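Local coordinates for ABC-type transport system, molybdenum-specific extracellular solute-binding protein (Clostridium difficile, PDB 4KD5) that probably captures molybdate or tungstate outside the cell and hands it to an ABC transporter for import, at residues I10-S15 and V38-S43; L58-G63 and Y194-I199; L89-S94 and K179-T184; E152-V157 and G165-S170. One frame throughout, in Å; residues are numbered along the deposited sequence.

Contact 1 (I10-S15 and V38-S43); sequences ISAAAS and VNYGAS
Backbone amides and carbonyls do most of the joining here, strand 10-13 running parallel to strand 38-41. N39 N donates to I10 O at 2.8 Å, almost along the C=O axis, and A12 N returns a bond to N39 O at 3.1 Å, equally well aimed. Towards the C-terminal ends the pairing slackens: G41 N to A12 O and A14 N to G41 O are both weak. On the face that carries I10, A12, V38 and Y40, the Y40 side chain is set with CG beside its own backbone N (chi1 -59°). Its CB lies 4.1 Å from A14 CB, while A13 O comes up at the ring edge near CD1. Past A13 and G41 the chains lead to S15 and S43, both predicted to bind molybdate; S43 opens helix 43-52, its OG 4.1 Å from A13 CB and hydrogen-bonded to A62 N. The two strands belong to a right-handed beta-alpha-beta crossover, the classic unit of solute-binding protein lobes, with helix 17-28 between them. That helix lies against V38 and Y40 through E24, K17 and M20, while strand 58-60 flanks strand 6-13 on the side away from strand 34-41.

Contact 2 (L58-G63 and Y194-I199); sequences LFISAG and YPVSVI
L58 opens the pairing with both methyls at work. CG stands anti to the backbone N (chi1 -163°), so CD1 reaches V198 CG2 at 3.7 Å and CD2 meets V196 CG2, the side chains crossing obliquely. F59 follows as the hydrogen-bonded pair with S197: F59 N gives to S197 O at 3.0 Å nearly along the C=O axis, and S197 N answers to F59 O in the carbonyl plane. The F59 ring swings away from the partner strand, leaving its CB to touch I199 CD1 at 3.7 Å. I60 sits on the same face as L58, with CG1 alongside V196 CG2 and the two side chains pointing the same way.

The straightest bond comes next, S61 N to P195 O at 2.8 Å with 173° at the hydrogen. P195, which has no amide proton to offer in return, packs its ring by CG against S61 CB at 3.8 Å. Beyond the strand, A62 CA lies 3.8 Å from Y194 CD2, and G63 O is 3.2 Å from P195 CG. G63 also touches the bound 2-butanol, so the chain leaves this antiparallel pair at the edge of a pocket.

Strand 58-60 lies in the sheet between strand 6-13, parallel to it, and strand 193-198, antiparallel. Helices 43-52 and 65-72 pack on the F59 face through L46, I50 and M67, and helix 205-215 brings F211 and E212 to the L58 face.

Contact 3 (L89-S94 and K179-T184); sequences LVLISS and KVVEKT
T184 has OG1 turned between its backbone N and carbonyl carbon (chi1 68°), which sets the hydroxyl on L89 O. That bond is 2.8 Å from T184 OG1 to L89 O, with the donor above the carbonyl plane, and T184 N reaches the same oxygen at 3.0 Å nearly along the C=O axis. One carbonyl is therefore gripped twice by a single residue. V90 has CG1 beside its backbone N, and K183 starts the same way before running out extended; the two lie side by side, V90 CG1 touching K183 CG at 3.6 Å. On the same face V90 CB packs on V180 CG1.

Strands 89-94 and 179-183 are antiparallel, and their register slips by one between L91 and I92. Strand 178-183 pairs here with the end of strand 82-94, in the lobe that also holds helix 122-133. Opposite L91 the partner strand fits in two residues, V181 and E182, which makes a classic beta bulge: L91 N donates to E182 O at 2.8 Å, almost straight, whereas V181 N gives to L91 O at the same length but with only 138° at the hydrogen. V181 is put there by a helix-like backbone, and its CG2 presses on S93 OG. Beyond the bulge S93 and K179 exchange two backbone bonds. S93 OG turns along its own chain to S94 O, on a lone pair. The carboxylate of E182 is held through OE2 by M102 N, and K183 makes a cation-pi contact with F169. Strand 164-168 borders strand 82-94, bonding V90 through V167 and I92 through G165.

Contact 4 (E152-V157 and G165-S170); sequences EVLAWV and GFVYFS
The close part of this contact is a pair of valines standing one helical turn apart over a glycine. V153 and V157 both direct their CB toward the strand, each with CG1 anti to its backbone N. V157 CG2 settles on G165 at 3.9 Å from its N, and V153 CG1 comes to 3.8 Å from F166 O. G165 has no side chain, and the valine methyls rest directly on its backbone. No hydrogen bond crosses; the contact is van der Waals packing of methyls on the strand backbone and on V167.

Helix 150-159 turns back through a short loop into strand 164-168, a helix-then-strand step of the alpha/beta lobe in which the helix packs on the sheet, running obliquely antiparallel to the strand, the axes 8.4 Å apart at their closest. Packing loosens toward V167, where L154 CG and V153 CG1 approach V167 CG2 only at 4.3 Å and 4.5 Å. A155 is exposed; E152 CG lies over one face of the W156 ring, and both side chains reach strand 144-147 instead. Further along, the strand leaves the helix: Y168, a predicted molybdate ligand, packs on P122, A123 and Y126 of helix 122-133.

In the fold
From the N terminus, contact 1 closes first, a short loop through helix 17-28. Contact 2 opens just after it and spans some 130 residues before strand 193-198 returns. Inside that long loop lies contact 3, and inside contact 3 lies contact 4, the shortest closure. Contacts 1 and 2 share one lobe, where S11 bonds to the backbone of L58 and I60; contacts 3 and 4 share the other, joined by V90 N to V167 O and I92 N to G165 O. The centres of contacts 2 and 3 are about 27 Å apart, on opposite sides of the chain's centre. Y194 meets Y168 between the lobes, and both lobes contribute predicted molybdate-binding residues.

Contact 1 (I10-S15 and V38-S43)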
loop_
_atom_site.group_PDB
_atom_site.type_symbol
_atom_site.label_atom_id
_atom_site.label_comp_id
_atom_site.label_asym_id
_atom_site.label_seq_id
_atom_site.Cartn_x
_atom_site.Cartn_y
_atom_site.Cartn_z
ATOM N N ILE A 10 -15.170 7.634 -3.013
ATOM C CA ILE A 10 -16.040 6.490 -2.764
ATOM C C ILE A 10 -17.446 6.745 -3.307
ATOM O O ILE A 10 -18.062 7.768 -3.004
ATOM C CB ILE A 10 -16.113 6.125 -1.266
ATOM C CG1 ILE A 10 -14.791 5.531 -0.789
ATOM C CG2 ILE A 10 -17.218 5.114 -1.009
ATOM C CD1 ILE A 10 -13.753 6.549 -0.418
ATOM N N SER A 11 -17.942 5.819 -4.121
ATOM C CA SER A 11 -19.331 5.860 -4.568
ATOM C C SER A 11 -20.103 4.749 -3.864
ATOM O O SER A 11 -19.679 3.593 -3.875
ATOM C CB SER A 11 -19.420 5.696 -6.082
ATOM O OG SER A 11 -18.707 4.559 -6.516
ATOM N N ALA A 12 -21.225 5.102 -3.239
ATOM C CA ALA A 12 -22.006 4.144 -2.462
ATOM C C ALA A 12 -23.488 4.299 -2.748
ATOM O O ALA A 12 -23.931 5.355 -3.188
ATOM C CB ALA A 12 -21.741 4.323 -0.983
ATOM N N ALA A 13 -24.257 3.248 -2.481
ATOM C CA ALA A 13 -25.706 3.326 -2.613
ATOM C C ALA A 13 -26.225 4.378 -1.644
ATOM O O ALA A 13 -25.801 4.415 -0.488
ATOM C CB ALA A 13 -26.337 1.985 -2.319
ATOM N N ALA A 14 -27.155 5.213 -2.105
ATOM C CA ALA A 14 -27.662 6.336 -1.313
ATOM C C ALA A 14 -28.301 5.946 0.021
ATOM O O ALA A 14 -28.598 6.810 0.847
ATOM C CB ALA A 14 -28.634 7.159 -2.139
ATOM N N SER A 15 -28.493 4.649 0.232
ATOM C CA SER A 15 -29.064 4.148 1.472
ATOM C C SER A 15 -28.029 4.115 2.592
ATOM O O SER A 15 -28.383 4.108 3.770
ATOM C CB SER A 15 -29.636 2.749 1.244
ATOM O OG SER A 15 -30.187 2.631 -0.058
ATOM N N VAL A 38 -17.356 11.191 -0.575
ATOM C CA VAL A 38 -18.380 10.179 -0.821
ATOM C C VAL A 38 -19.511 10.688 -1.713
ATOM O O VAL A 38 -20.225 11.629 -1.358
ATOM C CB VAL A 38 -18.970 9.626 0.491
ATOM C CG1 VAL A 38 -19.873 8.453 0.196
ATOM C CG2 VAL A 38 -17.865 9.179 1.421
ATOM N N ASN A 39 -19.666 10.052 -2.869
ATOM C CA ASN A 39 -20.748 10.368 -3.789
ATOM C C ASN A 39 -21.838 9.299 -3.713
ATOM O O ASN A 39 -21.541 8.102 -3.711
ATOM C CB ASN A 39 -20.205 10.479 -5.214
ATOM C CG ASN A 39 -21.284 10.793 -6.232
ATOM O OD1 ASN A 39 -21.753 11.929 -6.331
ATOM N ND2 ASN A 39 -21.664 9.789 -7.015
ATOM N N TYR A 40 -23.094 9.728 -3.642
ATOM C CA TYR A 40 -24.210 8.796 -3.533
ATOM C C TYR A 40 -25.049 8.753 -4.810
ATOM O O TYR A 40 -25.173 9.757 -5.517
ATOM C CB TYR A 40 -25.084 9.157 -2.328
ATOM C CG TYR A 40 -24.331 9.131 -1.022
ATOM C CD1 TYR A 40 -24.099 7.936 -0.360
ATOM C CD2 TYR A 40 -23.848 10.298 -0.453
ATOM C CE1 TYR A 40 -23.407 7.908 0.830
ATOM C CE2 TYR A 40 -23.157 10.278 0.737
ATOM C CZ TYR A 40 -22.943 9.084 1.375
ATOM O OH TYR A 40 -22.253 9.064 2.561
ATOM N N GLY A 41 -25.617 7.585 -5.102
ATOM C CA GLY A 41 -26.489 7.427 -6.253
ATOM C C GLY A 41 -27.094 6.040 -6.358
ATOM O O GLY A 41 -26.934 5.209 -5.460
ATOM N N ALA A 42 -27.803 5.794 -7.458
ATOM C CA ALA A 42 -28.353 4.470 -7.746
ATOM C C ALA A 42 -27.262 3.569 -8.319
ATOM O O ALA A 42 -26.566 3.956 -9.261
ATOM C CB ALA A 42 -29.506 4.580 -8.719
ATOM N N SER A 43 -27.142 2.365 -7.764
ATOM C CA SER A 43 -26.056 1.444 -8.090
ATOM C C SER A 43 -25.834 1.246 -9.586
ATOM O O SER A 43 -24.692 1.219 -10.047
ATOM C CB SER A 43 -26.289 0.095 -7.412
ATOM O OG SER A 43 -26.440 0.255 -6.016
#

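Contact 2 (L58-G63 and Y194-I199)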
loop_
_atom_site.group_PDB
_atom_site.type_symbol
_atom_site.label_atom_id
_atom_site.label_comp_id
_atom_site.label_asym_id
_atom_site.label_seq_id
_atom_site.Cartn_x
_atom_site.Cartn_y
_atom_site.Cartn_z
ATOM N N LEU A 58 -13.264 3.474 -4.636
ATOM C CA LEU A 58 -13.976 2.366 -4.012
ATOM C C LEU A 58 -15.462 2.459 -4.366
ATOM O O LEU A 58 -16.003 3.560 -4.503
ATOM C CB LEU A 58 -13.788 2.396 -2.493
ATOM C CG LEU A 58 -14.104 1.122 -1.706
ATOM C CD1 LEU A 58 -12.912 0.183 -1.691
ATOM C CD2 LEU A 58 -14.503 1.464 -0.283
ATOM N N PHE A 59 -16.113 1.311 -4.528
ATOM C CA PHE A 59 -17.535 1.282 -4.854
ATOM C C PHE A 59 -18.276 0.324 -3.920
ATOM O O PHE A 59 -17.888 -0.838 -3.773
ATOM C CB PHE A 59 -17.724 0.885 -6.321
ATOM C CG PHE A 59 -19.161 0.739 -6.739
ATOM C CD1 PHE A 59 -20.129 1.627 -6.294
ATOM C CD2 PHE A 59 -19.533 -0.269 -7.613
ATOM C CE1 PHE A 59 -21.444 1.493 -6.694
ATOM C CE2 PHE A 59 -20.844 -0.409 -8.018
ATOM C CZ PHE A 59 -21.803 0.473 -7.559
ATOM N N ILE A 60 -19.328 0.827 -3.278
ATOM C CA ILE A 60 -20.188 0.008 -2.431
ATOM C C ILE A 60 -21.569 -0.074 -3.073
ATOM O O ILE A 60 -22.234 0.948 -3.266
ATOM C CB ILE A 60 -20.321 0.601 -1.023
ATOM C CG1 ILE A 60 -18.960 1.058 -0.500
ATOM C CG2 ILE A 60 -20.946 -0.410 -0.077
ATOM C CD1 ILE A 60 -19.012 1.710 0.873
ATOM N N SER A 61 -22.006 -1.287 -3.395
ATOM C CA SER A 61 -23.239 -1.467 -4.153
ATOM C C SER A 61 -24.401 -1.968 -3.301
ATOM O O SER A 61 -24.202 -2.444 -2.187
ATOM C CB SER A 61 -23.001 -2.432 -5.309
ATOM O OG SER A 61 -23.789 -2.070 -6.416
ATOM N N ALA A 62 -25.611 -1.870 -3.846
ATOM C CA ALA A 62 -26.815 -2.347 -3.169
ATOM C C ALA A 62 -27.063 -3.816 -3.485
ATOM O O ALA A 62 -27.724 -4.529 -2.724
ATOM C CB ALA A 62 -28.020 -1.514 -3.567
ATOM N N GLY A 63 -26.551 -4.259 -4.628
ATOM C CA GLY A 63 -26.739 -5.632 -5.062
ATOM C C GLY A 63 -25.525 -6.197 -5.775
ATOM O O GLY A 63 -24.561 -5.478 -6.040
ATOM N N TYR A 194 -24.612 -5.981 0.538
ATOM C CA TYR A 194 -23.977 -4.815 -0.055
ATOM C C TYR A 194 -22.510 -5.135 -0.326
ATOM O O TYR A 194 -21.695 -5.168 0.599
ATOM C CB TYR A 194 -24.114 -3.597 0.870
ATOM C CG TYR A 194 -25.548 -3.223 1.203
ATOM C CD1 TYR A 194 -26.265 -3.925 2.162
ATOM C CD2 TYR A 194 -26.180 -2.165 0.564
ATOM C CE1 TYR A 194 -27.574 -3.592 2.468
ATOM C CE2 TYR A 194 -27.491 -1.821 0.866
ATOM C CZ TYR A 194 -28.181 -2.540 1.820
ATOM O OH TYR A 194 -29.481 -2.210 2.129
ATOM N N PRO A 195 -22.170 -5.398 -1.598
ATOM C CA PRO A 195 -20.780 -5.726 -1.939
ATOM C C PRO A 195 -19.906 -4.483 -2.065
ATOM O O PRO A 195 -20.403 -3.418 -2.454
ATOM C CB PRO A 195 -20.907 -6.414 -3.300
ATOM C CG PRO A 195 -22.137 -5.818 -3.905
ATOM C CD PRO A 195 -23.072 -5.491 -2.762
ATOM N N VAL A 196 -18.624 -4.622 -1.728
ATOM C CA VAL A 196 -17.664 -3.538 -1.881
ATOM C C VAL A 196 -16.541 -4.015 -2.802
ATOM O O VAL A 196 -16.241 -5.207 -2.852
ATOM C CB VAL A 196 -17.095 -3.091 -0.503
ATOM C CG1 VAL A 196 -16.308 -4.215 0.151
ATOM C CG2 VAL A 196 -16.218 -1.851 -0.637
ATOM N N SER A 197 -15.936 -3.097 -3.550
ATOM C CA SER A 197 -14.770 -3.439 -4.363
ATOM C C SER A 197 -13.892 -2.222 -4.632
ATOM O O SER A 197 -14.395 -1.106 -4.752
ATOM C CB SER A 197 -15.203 -4.065 -5.690
ATOM O OG SER A 197 -14.073 -4.449 -6.451
ATOM N N VAL A 198 -12.582 -2.437 -4.729
ATOM C CA VAL A 198 -11.676 -1.382 -5.169
ATOM C C VAL A 198 -11.757 -1.294 -6.692
ATOM O O VAL A 198 -11.804 -2.322 -7.373
ATOM C CB VAL A 198 -10.225 -1.654 -4.731
ATOM C CG1 VAL A 198 -9.282 -0.602 -5.294
ATOM C CG2 VAL A 198 -10.123 -1.672 -3.221
ATOM N N ILE A 199 -11.786 -0.076 -7.224
ATOM C CA ILE A 199 -11.878 0.128 -8.667
ATOM C C ILE A 199 -10.503 -0.027 -9.327
ATOM O O ILE A 199 -9.503 0.461 -8.801
ATOM C CB ILE A 199 -12.479 1.507 -8.978
ATOM C CG1 ILE A 199 -13.830 1.660 -8.283
ATOM C CG2 ILE A 199 -12.642 1.709 -10.467
ATOM C CD1 ILE A 199 -14.834 0.594 -8.666
#

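Contact 3 (L89-S94 and K179-T184)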
loop_
_atom_site.group_PDB
_atom_site.type_symbol
_atom_site.label_atom_id
_atom_site.label_comp_id
_atom_site.label_asym_id
_atom_site.label_seq_id
_atom_site.Cartn_x
_atom_site.Cartn_y
_atom_site.Cartn_z
ATOM N N LEU A 89 -34.721 -8.447 6.434
ATOM C CA LEU A 89 -36.113 -8.109 6.155
ATOM C C LEU A 89 -36.894 -8.343 7.440
ATOM O O LEU A 89 -36.924 -9.463 7.961
ATOM C CB LEU A 89 -36.673 -8.992 5.043
ATOM C CG LEU A 89 -37.680 -8.428 4.038
ATOM C CD1 LEU A 89 -38.889 -9.325 3.931
ATOM C CD2 LEU A 89 -38.116 -7.025 4.391
ATOM N N VAL A 90 -37.514 -7.290 7.964
ATOM C CA VAL A 90 -38.198 -7.399 9.247
ATOM C C VAL A 90 -39.687 -7.087 9.173
ATOM O O VAL A 90 -40.150 -6.413 8.249
ATOM C CB VAL A 90 -37.531 -6.522 10.330
ATOM C CG1 VAL A 90 -36.102 -6.961 10.563
ATOM C CG2 VAL A 90 -37.576 -5.052 9.930
ATOM N N LEU A 91 -40.423 -7.596 10.156
ATOM C CA LEU A 91 -41.847 -7.318 10.298
ATOM C C LEU A 91 -42.050 -6.237 11.362
ATOM O O LEU A 91 -41.641 -6.401 12.514
ATOM C CB LEU A 91 -42.595 -8.588 10.702
ATOM C CG LEU A 91 -44.103 -8.487 10.943
ATOM C CD1 LEU A 91 -44.840 -8.118 9.669
ATOM C CD2 LEU A 91 -44.653 -9.787 11.514
ATOM N N ILE A 92 -42.679 -5.131 10.977
ATOM C CA ILE A 92 -42.903 -4.030 11.911
ATOM C C ILE A 92 -44.382 -3.794 12.226
ATOM O O ILE A 92 -45.269 -4.210 11.478
ATOM C CB ILE A 92 -42.296 -2.715 11.400
ATOM C CG1 ILE A 92 -42.922 -2.321 10.064
ATOM C CG2 ILE A 92 -40.778 -2.820 11.285
ATOM C CD1 ILE A 92 -42.580 -0.920 9.627
ATOM N N SER A 93 -44.630 -3.108 13.337
ATOM C CA SER A 93 -45.965 -2.663 13.719
ATOM C C SER A 93 -45.811 -1.344 14.465
ATOM O O SER A 93 -44.696 -0.852 14.626
ATOM C CB SER A 93 -46.656 -3.703 14.594
ATOM O OG SER A 93 -45.939 -3.919 15.789
ATOM N N SER A 94 -46.914 -0.761 14.921
ATOM C CA SER A 94 -46.820 0.432 15.754
ATOM C C SER A 94 -46.247 0.025 17.108
ATOM O O SER A 94 -46.261 -1.154 17.457
ATOM C CB SER A 94 -48.181 1.103 15.917
ATOM O OG SER A 94 -49.063 0.301 16.668
ATOM N N LYS A 179 -42.149 -0.527 16.032
ATOM C CA LYS A 179 -41.390 -1.547 16.744
ATOM C C LYS A 179 -41.152 -2.750 15.833
ATOM O O LYS A 179 -41.992 -3.070 14.988
ATOM C CB LYS A 179 -42.123 -1.946 18.027
ATOM C CG LYS A 179 -42.546 -3.401 18.104
ATOM C CD LYS A 179 -43.564 -3.591 19.224
ATOM C CE LYS A 179 -43.999 -5.045 19.336
ATOM N NZ LYS A 179 -45.086 -5.233 20.339
ATOM N N VAL A 180 -39.999 -3.398 15.982
ATOM C CA VAL A 180 -39.670 -4.568 15.167
ATOM C C VAL A 180 -40.205 -5.829 15.832
ATOM O O VAL A 180 -39.663 -6.286 16.840
ATOM C CB VAL A 180 -38.153 -4.689 14.939
ATOM C CG1 VAL A 180 -37.827 -5.921 14.110
ATOM C CG2 VAL A 180 -37.627 -3.447 14.249
ATOM N N VAL A 181 -41.271 -6.381 15.260
ATOM C CA VAL A 181 -41.953 -7.541 15.824
ATOM C C VAL A 181 -41.114 -8.813 15.732
ATOM O O VAL A 181 -40.962 -9.550 16.706
ATOM C CB VAL A 181 -43.287 -7.784 15.103
ATOM C CG1 VAL A 181 -43.980 -8.992 15.675
ATOM C CG2 VAL A 181 -44.185 -6.565 15.212
ATOM N N GLU A 182 -40.577 -9.065 14.545
ATOM C CA GLU A 182 -39.792 -10.266 14.298
ATOM C C GLU A 182 -38.980 -10.098 13.021
ATOM O O GLU A 182 -39.419 -9.430 12.082
ATOM C CB GLU A 182 -40.715 -11.485 14.176
ATOM C CG GLU A 182 -39.986 -12.821 14.143
ATOM C CD GLU A 182 -40.930 -14.004 14.001
ATOM O OE1 GLU A 182 -40.468 -15.080 13.567
ATOM O OE2 GLU A 182 -42.128 -13.866 14.330
ATOM N N LYS A 183 -37.793 -10.695 12.986
ATOM C CA LYS A 183 -36.985 -10.680 11.776
ATOM C C LYS A 183 -37.250 -11.954 10.987
ATOM O O LYS A 183 -37.227 -13.048 11.549
ATOM C CB LYS A 183 -35.498 -10.566 12.117
ATOM C CG LYS A 183 -35.173 -9.427 13.078
ATOM C CD LYS A 183 -33.700 -9.034 13.027
ATOM C CE LYS A 183 -33.428 -7.817 13.902
ATOM N NZ LYS A 183 -32.052 -7.277 13.710
ATOM N N THR A 184 -37.510 -11.810 9.690
ATOM C CA THR A 184 -37.753 -12.968 8.836
ATOM C C THR A 184 -36.522 -13.859 8.814
ATOM O O THR A 184 -35.395 -13.365 8.868
ATOM C CB THR A 184 -38.145 -12.571 7.390
ATOM O OG1 THR A 184 -37.026 -11.974 6.725
ATOM C CG2 THR A 184 -39.314 -11.598 7.399
#

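Contact 4 (E152-V157 and G165-S170)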
loop_
_atom_site.group_PDB
_atom_site.type_symbol
_atom_site.label_atom_id
_atom_site.label_comp_id
_atom_site.label_asym_id
_atom_site.label_seq_id
_atom_site.Cartn_x
_atom_site.Cartn_y
_atom_site.Cartn_z
ATOM N N GLU A 152 -43.027 5.064 2.879
ATOM C CA GLU A 152 -44.487 5.040 2.898
ATOM C C GLU A 152 -45.005 3.860 3.728
ATOM O O GLU A 152 -46.034 3.972 4.399
ATOM C CB GLU A 152 -45.056 5.005 1.472
ATOM C CG GLU A 152 -46.569 5.152 1.412
ATOM C CD GLU A 152 -47.093 5.447 0.013
ATOM O OE1 GLU A 152 -46.803 4.668 -0.920
ATOM O OE2 GLU A 152 -47.805 6.461 -0.149
ATOM N N VAL A 153 -44.284 2.739 3.689
ATOM C CA VAL A 153 -44.640 1.568 4.491
ATOM C C VAL A 153 -44.633 1.925 5.973
ATOM O O VAL A 153 -45.596 1.655 6.689
ATOM C CB VAL A 153 -43.686 0.386 4.233
ATOM C CG1 VAL A 153 -44.020 -0.777 5.143
ATOM C CG2 VAL A 153 -43.771 -0.061 2.789
ATOM N N LEU A 154 -43.545 2.548 6.418
ATOM C CA LEU A 154 -43.397 2.968 7.809
ATOM C C LEU A 154 -44.479 3.961 8.228
ATOM O O LEU A 154 -44.990 3.898 9.345
ATOM C CB LEU A 154 -42.010 3.578 8.035
ATOM C CG LEU A 154 -40.835 2.615 8.199
ATOM C CD1 LEU A 154 -39.538 3.247 7.716
ATOM C CD2 LEU A 154 -40.702 2.214 9.655
ATOM N N ALA A 155 -44.834 4.867 7.323
ATOM C CA ALA A 155 -45.836 5.892 7.609
ATOM C C ALA A 155 -47.225 5.298 7.825
ATOM O O ALA A 155 -47.960 5.727 8.718
ATOM C CB ALA A 155 -45.864 6.920 6.498
ATOM N N TRP A 156 -47.578 4.320 6.991
ATOM C CA TRP A 156 -48.857 3.617 7.079
ATOM C C TRP A 156 -48.969 2.854 8.390
ATOM O O TRP A 156 -50.016 2.854 9.037
ATOM C CB TRP A 156 -48.998 2.625 5.919
ATOM C CG TRP A 156 -49.169 3.258 4.575
ATOM C CD1 TRP A 156 -49.281 4.590 4.302
ATOM C CD2 TRP A 156 -49.252 2.575 3.309
ATOM N NE1 TRP A 156 -49.428 4.778 2.947
ATOM C CE2 TRP A 156 -49.411 3.571 2.324
ATOM C CE3 TRP A 156 -49.207 1.236 2.932
ATOM C CZ2 TRP A 156 -49.529 3.243 0.964
ATOM C CZ3 TRP A 156 -49.322 0.922 1.586
ATOM C CH2 TRP A 156 -49.482 1.921 0.620
ATOM N N VAL A 157 -47.875 2.198 8.766
ATOM C CA VAL A 157 -47.831 1.375 9.968
ATOM C C VAL A 157 -47.869 2.244 11.225
ATOM O O VAL A 157 -48.521 1.898 12.209
ATOM C CB VAL A 157 -46.585 0.469 9.961
ATOM C CG1 VAL A 157 -46.484 -0.300 11.241
ATOM C CG2 VAL A 157 -46.638 -0.496 8.785
ATOM N N GLY A 165 -46.092 -4.324 8.677
ATOM C CA GLY A 165 -45.360 -3.988 7.469
ATOM C C GLY A 165 -44.080 -4.785 7.294
ATOM O O GLY A 165 -43.569 -5.378 8.248
ATOM N N PHE A 166 -43.570 -4.809 6.066
ATOM C CA PHE A 166 -42.289 -5.448 5.778
ATOM C C PHE A 166 -41.275 -4.401 5.339
ATOM O O PHE A 166 -41.543 -3.596 4.445
ATOM C CB PHE A 166 -42.441 -6.536 4.714
ATOM C CG PHE A 166 -42.943 -7.842 5.255
ATOM C CD1 PHE A 166 -42.061 -8.755 5.812
ATOM C CD2 PHE A 166 -44.293 -8.156 5.218
ATOM C CE1 PHE A 166 -42.514 -9.962 6.317
ATOM C CE2 PHE A 166 -44.752 -9.362 5.723
ATOM C CZ PHE A 166 -43.862 -10.265 6.273
ATOM N N VAL A 167 -40.109 -4.419 5.972
ATOM C CA VAL A 167 -39.155 -3.331 5.825
ATOM C C VAL A 167 -37.748 -3.822 6.184
ATOM O O VAL A 167 -37.610 -4.859 6.825
ATOM C CB VAL A 167 -39.606 -2.141 6.704
ATOM C CG1 VAL A 167 -38.753 -2.026 7.950
ATOM C CG2 VAL A 167 -39.593 -0.850 5.921
ATOM N N TYR A 168 -36.709 -3.111 5.747
ATOM C CA TYR A 168 -35.345 -3.451 6.163
ATOM C C TYR A 168 -35.122 -3.018 7.610
ATOM O O TYR A 168 -35.721 -2.045 8.060
ATOM C CB TYR A 168 -34.304 -2.782 5.262
ATOM C CG TYR A 168 -34.216 -3.349 3.866
ATOM C CD1 TYR A 168 -34.745 -4.593 3.562
ATOM C CD2 TYR A 168 -33.593 -2.640 2.853
ATOM C CE1 TYR A 168 -34.659 -5.111 2.286
ATOM C CE2 TYR A 168 -33.503 -3.149 1.578
ATOM C CZ TYR A 168 -34.039 -4.385 1.302
ATOM O OH TYR A 168 -33.952 -4.898 0.034
ATOM N N PHE A 169 -34.259 -3.717 8.339
ATOM C CA PHE A 169 -33.991 -3.332 9.719
ATOM C C PHE A 169 -33.377 -1.938 9.789
ATOM O O PHE A 169 -33.648 -1.178 10.715
ATOM C CB PHE A 169 -33.079 -4.342 10.402
ATOM C CG PHE A 169 -32.991 -4.159 11.886
ATOM C CD1 PHE A 169 -34.124 -4.288 12.679
ATOM C CD2 PHE A 169 -31.783 -3.863 12.493
ATOM C CE1 PHE A 169 -34.050 -4.120 14.048
ATOM C CE2 PHE A 169 -31.702 -3.696 13.867
ATOM C CZ PHE A 169 -32.838 -3.824 14.644
ATOM N N SER A 170 -32.555 -1.606 8.797
ATOM C CA SER A 170 -31.885 -0.308 8.758
ATOM C C SER A 170 -32.862 0.851 8.575
ATOM O O SER A 170 -32.533 2.001 8.878
ATOM C CB SER A 170 -30.814 -0.277 7.669
ATOM O OG SER A 170 -31.348 -0.563 6.398
#